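Local coordinates for protein fatty acid amide hydrolase (Candida albicans, PDB 6KVR) that probably hydrolyses monocarboxylic acid amides to the free acid and ammonia, as a serine hydrolase of the amidase signature family, at residues I155-E159 with S233-E237; K166-Y172 with R200-T206; I248-I254 with P293-M299. All blocks are in the same frame, centred on the assembly; numbering follows the deposited sequence.

Interaction 1. Residues I155-E159 with S233-E237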
loop_
_atom_site.group_PDB
_atom_site.type_symbol
_atom_site.label_atom_id
_atom_site.label_comp_id
_atom_site.label_asym_id
_atom_site.label_seq_id
_atom_site.Cartn_x
_atom_site.Cartn_y
_atom_site.Cartn_z
ATOM N N ILE A 155 -1.123 -24.218 17.025
ATOM C CA ILE A 155 -0.843 -22.797 16.864
ATOM C C ILE A 155 -1.828 -22.025 17.730
ATOM O O ILE A 155 -3.027 -22.320 17.721
ATOM C CB ILE A 155 -0.927 -22.388 15.379
ATOM C CG1 ILE A 155 0.269 -22.978 14.620
ATOM C CG2 ILE A 155 -1.002 -20.866 15.204
ATOM C CD1 ILE A 155 0.431 -22.475 13.206
ATOM N N SER A 156 -1.313 -21.081 18.519
ATOM C CA SER A 156 -2.153 -20.228 19.345
ATOM C C SER A 156 -2.510 -18.944 18.595
ATOM O O SER A 156 -1.740 -18.450 17.769
ATOM C CB SER A 156 -1.453 -19.889 20.661
ATOM O OG SER A 156 -0.178 -19.327 20.412
ATOM N N LEU A 157 -3.679 -18.396 18.911
ATOM C CA LEU A 157 -4.303 -17.332 18.131
ATOM C C LEU A 157 -4.697 -16.182 19.050
ATOM O O LEU A 157 -5.324 -16.397 20.094
ATOM C CB LEU A 157 -5.534 -17.855 17.398
ATOM C CG LEU A 157 -5.316 -18.966 16.371
ATOM C CD1 LEU A 157 -6.636 -19.569 16.012
ATOM C CD2 LEU A 157 -4.591 -18.444 15.128
ATOM N N LYS A 158 -4.308 -14.965 18.673
ATOM C CA LYS A 158 -4.772 -13.788 19.399
ATOM C C LYS A 158 -6.292 -13.711 19.295
ATOM O O LYS A 158 -6.862 -13.972 18.232
ATOM C CB LYS A 158 -4.109 -12.532 18.829
ATOM C CG LYS A 158 -4.239 -11.269 19.662
ATOM C CD LYS A 158 -3.533 -10.105 18.964
ATOM C CE LYS A 158 -3.789 -8.779 19.691
ATOM N NZ LYS A 158 -2.783 -7.719 19.337
ATOM N N GLU A 159 -6.946 -13.379 20.415
ATOM C CA GLU A 159 -8.407 -13.458 20.487
ATOM C C GLU A 159 -9.097 -12.573 19.444
ATOM O O GLU A 159 -10.118 -12.971 18.870
ATOM C CB GLU A 159 -8.893 -13.083 21.895
ATOM C CG GLU A 159 -10.392 -13.360 22.148
ATOM C CD GLU A 159 -11.342 -12.275 21.579
ATOM O OE1 GLU A 159 -10.870 -11.169 21.209
ATOM O OE2 GLU A 159 -12.567 -12.537 21.490
ATOM N N SER A 233 0.128 -5.609 22.671
ATOM C CA SER A 233 -1.208 -6.106 22.947
ATOM C C SER A 233 -1.413 -7.597 22.637
ATOM O O SER A 233 -2.458 -8.141 22.960
ATOM C CB SER A 233 -2.254 -5.281 22.167
ATOM O OG SER A 233 -2.247 -5.584 20.778
ATOM N N SER A 234 -0.438 -8.268 22.016
ATOM C CA SER A 234 -0.493 -9.728 21.901
ATOM C C SER A 234 0.029 -10.362 23.200
ATOM O O SER A 234 1.047 -11.045 23.235
ATOM C CB SER A 234 0.281 -10.217 20.676
ATOM O OG SER A 234 0.059 -9.404 19.533
ATOM N N SER A 235 -0.693 -10.108 24.297
ATOM C CA SER A 235 -0.166 -10.429 25.622
ATOM C C SER A 235 -0.053 -11.933 25.848
ATOM O O SER A 235 1.007 -12.438 26.245
ATOM C CB SER A 235 -1.052 -9.818 26.703
ATOM O OG SER A 235 -1.447 -8.520 26.330
ATOM N N GLY A 236 -1.153 -12.659 25.636
ATOM C CA GLY A 236 -1.146 -14.089 25.872
ATOM C C GLY A 236 -0.259 -14.837 24.907
ATOM O O GLY A 236 0.253 -15.907 25.242
ATOM N N GLU A 237 -0.069 -14.301 23.694
ATOM C CA GLU A 237 0.844 -14.941 22.747
ATOM C C GLU A 237 2.272 -14.968 23.285
ATOM O O GLU A 237 2.940 -15.999 23.232
ATOM C CB GLU A 237 0.783 -14.249 21.380
ATOM C CG GLU A 237 -0.575 -14.439 20.706
ATOM C CD GLU A 237 -0.886 -15.914 20.507
ATOM O OE1 GLU A 237 0.070 -16.693 20.282
ATOM O OE2 GLU A 237 -2.064 -16.309 20.632
#

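Interaction 2. Residues K166-Y172 with R200-T206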
loop_
_atom_site.group_PDB
_atom_site.type_symbol
_atom_site.label_atom_id
_atom_site.label_comp_id
_atom_site.label_asym_id
_atom_site.label_seq_id
_atom_site.Cartn_x
_atom_site.Cartn_y
_atom_site.Cartn_z
ATOM N N LYS A 166 -17.488 -18.465 17.312
ATOM C CA LYS A 166 -17.068 -18.175 18.675
ATOM C C LYS A 166 -17.055 -16.675 18.905
ATOM O O LYS A 166 -16.834 -15.892 17.976
ATOM C CB LYS A 166 -15.703 -18.766 18.973
ATOM C CG LYS A 166 -15.797 -20.209 19.369
ATOM C CD LYS A 166 -14.439 -20.845 19.511
ATOM C CE LYS A 166 -14.577 -22.275 20.032
ATOM N NZ LYS A 166 -13.574 -23.031 19.280
ATOM N N ILE A 167 -17.339 -16.286 20.153
ATOM C CA ILE A 167 -17.274 -14.883 20.525
ATOM C C ILE A 167 -15.944 -14.315 20.082
ATOM O O ILE A 167 -14.888 -14.922 20.304
ATOM C CB ILE A 167 -17.446 -14.708 22.043
ATOM C CG1 ILE A 167 -18.859 -15.062 22.490
ATOM C CG2 ILE A 167 -17.101 -13.272 22.447
ATOM C CD1 ILE A 167 -18.938 -15.289 24.025
ATOM N N THR A 168 -15.994 -13.142 19.452
ATOM C CA THR A 168 -14.807 -12.387 19.077
ATOM C C THR A 168 -15.038 -10.948 19.511
ATOM O O THR A 168 -15.809 -10.217 18.881
ATOM C CB THR A 168 -14.541 -12.488 17.580
ATOM O OG1 THR A 168 -14.444 -13.867 17.230
ATOM C CG2 THR A 168 -13.233 -11.770 17.206
ATOM N N HIS A 169 -14.385 -10.543 20.590
ATOM C CA HIS A 169 -14.683 -9.263 21.197
ATOM C C HIS A 169 -13.529 -8.280 21.158
ATOM O O HIS A 169 -13.758 -7.085 21.383
ATOM C CB HIS A 169 -15.143 -9.467 22.655
ATOM C CG HIS A 169 -14.184 -10.263 23.483
ATOM N ND1 HIS A 169 -12.909 -9.824 23.766
ATOM C CD2 HIS A 169 -14.311 -11.469 24.086
ATOM C CE1 HIS A 169 -12.289 -10.728 24.508
ATOM N NE2 HIS A 169 -13.123 -11.731 24.723
ATOM N N GLY A 170 -12.310 -8.734 20.876
ATOM C CA GLY A 170 -11.181 -7.818 20.758
ATOM C C GLY A 170 -10.896 -7.005 22.004
ATOM O O GLY A 170 -10.358 -5.890 21.899
ATOM N N GLY A 171 -11.256 -7.530 23.185
ATOM C CA GLY A 171 -11.111 -6.813 24.433
ATOM C C GLY A 171 -12.235 -5.851 24.784
ATOM O O GLY A 171 -12.181 -5.234 25.858
ATOM N N TYR A 172 -13.248 -5.699 23.928
ATOM C CA TYR A 172 -14.355 -4.773 24.171
ATOM C C TYR A 172 -15.538 -5.557 24.722
ATOM O O TYR A 172 -16.005 -6.509 24.085
ATOM C CB TYR A 172 -14.764 -4.037 22.894
ATOM C CG TYR A 172 -13.678 -3.181 22.275
ATOM C CD1 TYR A 172 -13.381 -1.919 22.785
ATOM C CD2 TYR A 172 -12.952 -3.631 21.180
ATOM C CE1 TYR A 172 -12.393 -1.123 22.215
ATOM C CE2 TYR A 172 -11.957 -2.854 20.614
ATOM C CZ TYR A 172 -11.682 -1.602 21.138
ATOM O OH TYR A 172 -10.704 -0.824 20.568
ATOM N N ARG A 200 -7.135 -19.346 22.494
ATOM C CA ARG A 200 -7.131 -17.965 22.028
ATOM C C ARG A 200 -6.698 -17.100 23.198
ATOM O O ARG A 200 -7.237 -17.234 24.305
ATOM C CB ARG A 200 -8.512 -17.531 21.499
ATOM C CG ARG A 200 -8.953 -18.333 20.265
ATOM C CD ARG A 200 -10.427 -18.147 19.948
ATOM N NE ARG A 200 -10.667 -16.836 19.365
ATOM C CZ ARG A 200 -11.857 -16.256 19.303
ATOM N NH1 ARG A 200 -12.937 -16.854 19.769
ATOM N NH2 ARG A 200 -11.969 -15.058 18.727
ATOM N N THR A 201 -5.729 -16.224 22.951
ATOM C CA THR A 201 -4.933 -15.602 24.000
ATOM C C THR A 201 -5.374 -14.175 24.285
ATOM O O THR A 201 -6.025 -13.516 23.467
ATOM C CB THR A 201 -3.456 -15.612 23.615
ATOM O OG1 THR A 201 -3.312 -15.127 22.272
ATOM C CG2 THR A 201 -2.902 -17.032 23.701
ATOM N N SER A 202 -4.944 -13.687 25.445
ATOM C CA SER A 202 -5.420 -12.435 26.010
ATOM C C SER A 202 -4.783 -11.226 25.340
ATOM O O SER A 202 -3.752 -11.313 24.662
ATOM C CB SER A 202 -5.159 -12.378 27.516
ATOM O OG SER A 202 -3.759 -12.451 27.762
ATOM N N GLN A 203 -5.427 -10.085 25.565
ATOM C CA GLN A 203 -5.089 -8.800 24.978
ATOM C C GLN A 203 -5.684 -7.724 25.875
ATOM O O GLN A 203 -6.671 -7.977 26.568
ATOM C CB GLN A 203 -5.650 -8.688 23.555
ATOM C CG GLN A 203 -7.163 -8.729 23.558
ATOM C CD GLN A 203 -7.751 -9.476 22.390
ATOM O OE1 GLN A 203 -7.045 -9.858 21.449
ATOM N NE2 GLN A 203 -9.056 -9.708 22.449
ATOM N N PRO A 204 -5.106 -6.540 25.903
ATOM C CA PRO A 204 -5.675 -5.465 26.719
ATOM C C PRO A 204 -6.948 -4.886 26.118
ATOM O O PRO A 204 -7.183 -4.949 24.910
ATOM C CB PRO A 204 -4.560 -4.415 26.731
ATOM C CG PRO A 204 -3.862 -4.655 25.388
ATOM C CD PRO A 204 -3.832 -6.158 25.279
ATOM N N GLN A 205 -7.774 -4.309 26.994
ATOM C CA GLN A 205 -8.823 -3.395 26.564
ATOM C C GLN A 205 -8.244 -2.269 25.698
ATOM O O GLN A 205 -7.242 -1.640 26.065
ATOM C CB GLN A 205 -9.512 -2.838 27.812
ATOM C CG GLN A 205 -10.502 -1.714 27.600
ATOM C CD GLN A 205 -10.776 -0.980 28.917
ATOM O OE1 GLN A 205 -9.953 -0.186 29.385
ATOM N NE2 GLN A 205 -11.920 -1.254 29.520
ATOM N N THR A 206 -8.888 -2.024 24.549
ATOM C CA THR A 206 -8.582 -1.082 23.455
ATOM C C THR A 206 -7.498 -1.608 22.518
ATOM O O THR A 206 -7.314 -1.029 21.440
ATOM C CB THR A 206 -8.161 0.343 23.900
ATOM O OG1 THR A 206 -6.795 0.357 24.355
ATOM C CG2 THR A 206 -9.074 0.909 24.991
#

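Interaction 3. Residues I248-I254 with P293-M299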
loop_
_atom_site.group_PDB
_atom_site.type_symbol
_atom_site.label_atom_id
_atom_site.label_comp_id
_atom_site.label_asym_id
_atom_site.label_seq_id
_atom_site.Cartn_x
_atom_site.Cartn_y
_atom_site.Cartn_z
ATOM N N ILE A 248 3.757 -22.243 17.528
ATOM C CA ILE A 248 3.815 -20.922 16.916
ATOM C C ILE A 248 2.622 -20.131 17.428
ATOM O O ILE A 248 1.554 -20.691 17.692
ATOM C CB ILE A 248 3.795 -20.967 15.369
ATOM C CG1 ILE A 248 4.830 -21.945 14.830
ATOM C CG2 ILE A 248 4.048 -19.579 14.776
ATOM C CD1 ILE A 248 4.823 -22.088 13.308
ATOM N N GLY A 249 2.819 -18.824 17.593
ATOM C CA GLY A 249 1.719 -17.931 17.905
ATOM C C GLY A 249 1.509 -16.888 16.822
ATOM O O GLY A 249 2.433 -16.557 16.076
ATOM N N VAL A 250 0.296 -16.365 16.723
ATOM C CA VAL A 250 -0.056 -15.345 15.739
ATOM C C VAL A 250 -0.551 -14.120 16.491
ATOM O O VAL A 250 -1.497 -14.214 17.282
ATOM C CB VAL A 250 -1.122 -15.840 14.752
ATOM C CG1 VAL A 250 -1.295 -14.825 13.583
ATOM C CG2 VAL A 250 -0.739 -17.197 14.219
ATOM N N GLY A 251 0.089 -12.979 16.253
ATOM C CA GLY A 251 -0.348 -11.723 16.832
ATOM C C GLY A 251 -0.517 -10.625 15.793
ATOM O O GLY A 251 -0.485 -10.880 14.589
ATOM N N SER A 252 -0.691 -9.397 16.257
ATOM C CA SER A 252 -0.791 -8.234 15.397
ATOM C C SER A 252 0.043 -7.125 16.023
ATOM O O SER A 252 0.370 -7.171 17.214
ATOM C CB SER A 252 -2.246 -7.790 15.223
ATOM O OG SER A 252 -2.766 -7.354 16.473
ATOM N N ASP A 253 0.397 -6.127 15.214
ATOM C CA ASP A 253 1.418 -5.161 15.630
ATOM C C ASP A 253 1.107 -3.830 14.950
ATOM O O ASP A 253 1.270 -3.664 13.739
ATOM C CB ASP A 253 2.826 -5.655 15.315
ATOM C CG ASP A 253 3.939 -4.814 15.991
ATOM O OD1 ASP A 253 3.957 -3.569 15.827
ATOM O OD2 ASP A 253 4.834 -5.412 16.659
ATOM N N ILE A 254 0.537 -2.950 15.731
ATOM C CA ILE A 254 0.645 -1.518 15.599
ATOM C C ILE A 254 1.352 -1.132 16.891
ATOM O O ILE A 254 1.152 -1.791 17.927
ATOM C CB ILE A 254 -0.760 -0.885 15.457
ATOM C CG1 ILE A 254 -0.801 0.237 14.412
ATOM C CG2 ILE A 254 -1.307 -0.408 16.799
ATOM C CD1 ILE A 254 -2.242 0.759 14.099
ATOM N N PRO A 293 -0.869 1.527 9.156
ATOM C CA PRO A 293 -1.674 0.301 9.174
ATOM C C PRO A 293 -1.073 -0.759 10.085
ATOM O O PRO A 293 0.148 -0.893 10.210
ATOM C CB PRO A 293 -1.680 -0.149 7.703
ATOM C CG PRO A 293 -0.514 0.518 7.075
ATOM C CD PRO A 293 -0.272 1.794 7.835
ATOM N N ALA A 294 -1.960 -1.498 10.738
ATOM C CA ALA A 294 -1.585 -2.629 11.557
ATOM C C ALA A 294 -1.051 -3.760 10.683
ATOM O O ALA A 294 -1.136 -3.739 9.455
ATOM C CB ALA A 294 -2.778 -3.116 12.374
ATOM N N VAL A 295 -0.499 -4.768 11.344
ATOM C CA VAL A 295 0.189 -5.858 10.674
ATOM C C VAL A 295 0.007 -7.091 11.540
ATOM O O VAL A 295 -0.124 -6.994 12.761
ATOM C CB VAL A 295 1.675 -5.475 10.463
ATOM C CG1 VAL A 295 2.627 -6.434 11.176
ATOM C CG2 VAL A 295 1.993 -5.320 9.002
ATOM N N ALA A 296 -0.046 -8.253 10.911
ATOM C CA ALA A 296 -0.122 -9.504 11.639
ATOM C C ALA A 296 1.144 -10.302 11.363
ATOM O O ALA A 296 1.789 -10.126 10.329
ATOM C CB ALA A 296 -1.367 -10.301 11.237
ATOM N N GLY A 297 1.517 -11.175 12.286
ATOM C CA GLY A 297 2.724 -11.941 12.083
ATOM C C GLY A 297 2.989 -12.970 13.162
ATOM O O GLY A 297 2.293 -13.033 14.175
ATOM N N PRO A 298 4.022 -13.789 12.967
ATOM C CA PRO A 298 4.217 -14.966 13.811
ATOM C C PRO A 298 5.121 -14.686 15.003
ATOM O O PRO A 298 5.940 -13.763 15.006
ATOM C CB PRO A 298 4.881 -15.961 12.851
ATOM C CG PRO A 298 5.729 -15.082 11.981
ATOM C CD PRO A 298 4.996 -13.745 11.857
HETATM N N MSE A 299 4.944 -15.511 16.028
HETATM C CA MSE A 299 5.893 -15.590 17.145
HETATM C C MSE A 299 6.242 -17.051 17.420
HETATM O O MSE A 299 5.377 -17.925 17.281
HETATM C CB MSE A 299 5.320 -14.907 18.392
HETATM C CG MSE A 299 4.880 -13.455 18.102
HETATM SE SE MSE A 299 3.618 -12.751 19.436
HETATM C CE MSE A 299 4.867 -13.142 20.911
HETATM O O HOH W 1 2.269 -1.846 11.881
#

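Interaction 1. Residues I155-E159 with S233-E237
K158 ends the strand 155-158 and sends a fully extended side chain along the residues that lead into the helix 235-243. Its NZ is surrounded by three serine hydroxyls. K158 NZ gives a short hydrogen bond to S233 OG (2.6 Å) and a weak one to S234 OG (3.3 Å). A further bond goes to S252 OG on the next strand. S234 OG has its stronger partner in the backbone oxygen of S257. The peptide bond before S233 is cis. E237 lies in the first turn of the helix and reaches back to the strand. Its OE1 accepts from S156 OG at 2.6 Å, and S156 OG is also hydrogen-bonded to S246 OG. E237 OE2 is only 3.3 Å from K158 N, but the angle is too poor for a hydrogen bond; OE2 bonds T201 OG1 instead. All the residues in contact are buried. K158 and cis S233 beside S257 match the Ser-cisSer-Lys catalytic triad of the amidase signature fold, with S257 the predicted nucleophile.

Interaction 2. Residues K166-Y172 with R200-T206
This is a buried, largely polar contact between the loop 166-172 and the end of strand 199-201 with the loop after it, beside one end of the central sheet. K166-Y172 follows the strand 155-158, the neighbour of 199-201. R200 makes the hydrogen bonds between them. Its NH1 donates to I167 O at 2.8 Å, and its NH2 to T168 OG1 at 3.1 Å. Both acceptors lie at the guanidinium edge, near its plane. E123 adds a salt bridge to R200. Further along, H169 to Y172 form a type I' turn, closed by Y172 N to H169 O at 2.9 Å. G171 N also bonds H169 ND1, at 2.9 Å. Both glycines of the turn have positive phi. A CB on G171 would clash with P204 O; its absence lets G171 CA come within 4.6 Å of Q205 CA. Q203 NE2 lies 3.2 Å from G171 N, but both are donors; E159 is the acceptor for Q203. The Y172 ring lies obliquely beside T206, and its hydroxyl bonds Q404. Helix 402-409 covers this end, with L408 touching Y172, Q205 and T206. Helix 235-243 packs on T201, S202 and P204, while R200 pairs with the edge strand 123-124.

Interaction 3. Residues I248-I254 with P293-M299
Strands 248-253 and 295-300 run antiparallel here, with short axes 4.4 Å apart at closest. Two hydrogen-bonded pairs are regular. G249 N to M299 O and M299 N to G249 O are both 2.7 Å; G251 N to G297 O is 3.0 Å and G297 N to G251 O 3.1 Å. G249, G251 and G297 leave little side chain on the face carrying D253, V295 and M299. The selenomethionine M299 points to this face, its end leading away; SE is 3.7 Å from where a CB on G251 would sit, so the glycine leaves room. D253 has chi1 t, and its carboxylate leads away from V295 to a salt bridge with R259. V295 packs on P272, T274 and R271. The other face carries V250 (t), S252 (p), A296 and P298. V250 and P298 meet W309 of helix 303-317. The p rotamer of S252 accompanies its hydrogen bond to K158. I248 CG2 touches P298 CB at 4.2 Å. At the far end, I254 has an off-rotamer chi1, -139°, and its CD1 comes within 4.3 Å of A294 CB. A water donates to D253 O (2.8 Å) and P293 O (2.9 Å). This is an antiparallel pair within the mixed sheet of the amidase signature fold. It leads at I254 into the predicted substrate-binding loop 254-257, which probably supplies the oxyanion hole as in related amidases.

How the interactions relate
All three contacts are largely buried and all reach one mixed sheet, in which strands 199-201, 155-158, 248-253 and 295-300 lie side by side. Interaction 1 is the middle one and touches both others; interactions 2 and 3 do not meet. Side chains of E237 and E159 tie interaction 1 to interaction 2. Toward interaction 3, the K158 side chain is joined by backbone pairing, with S156 N 3.0 Å from I248 O. The chemistry differs with place. Interaction 1, at the predicted catalytic centre, uses side-chain bonds. Interaction 2, farther from the chain centre, joins a loop to a strand end and the loop beyond it, by arginine hydrogen bonds and close glycine packing. Interaction 3 relies on backbone strand pairing.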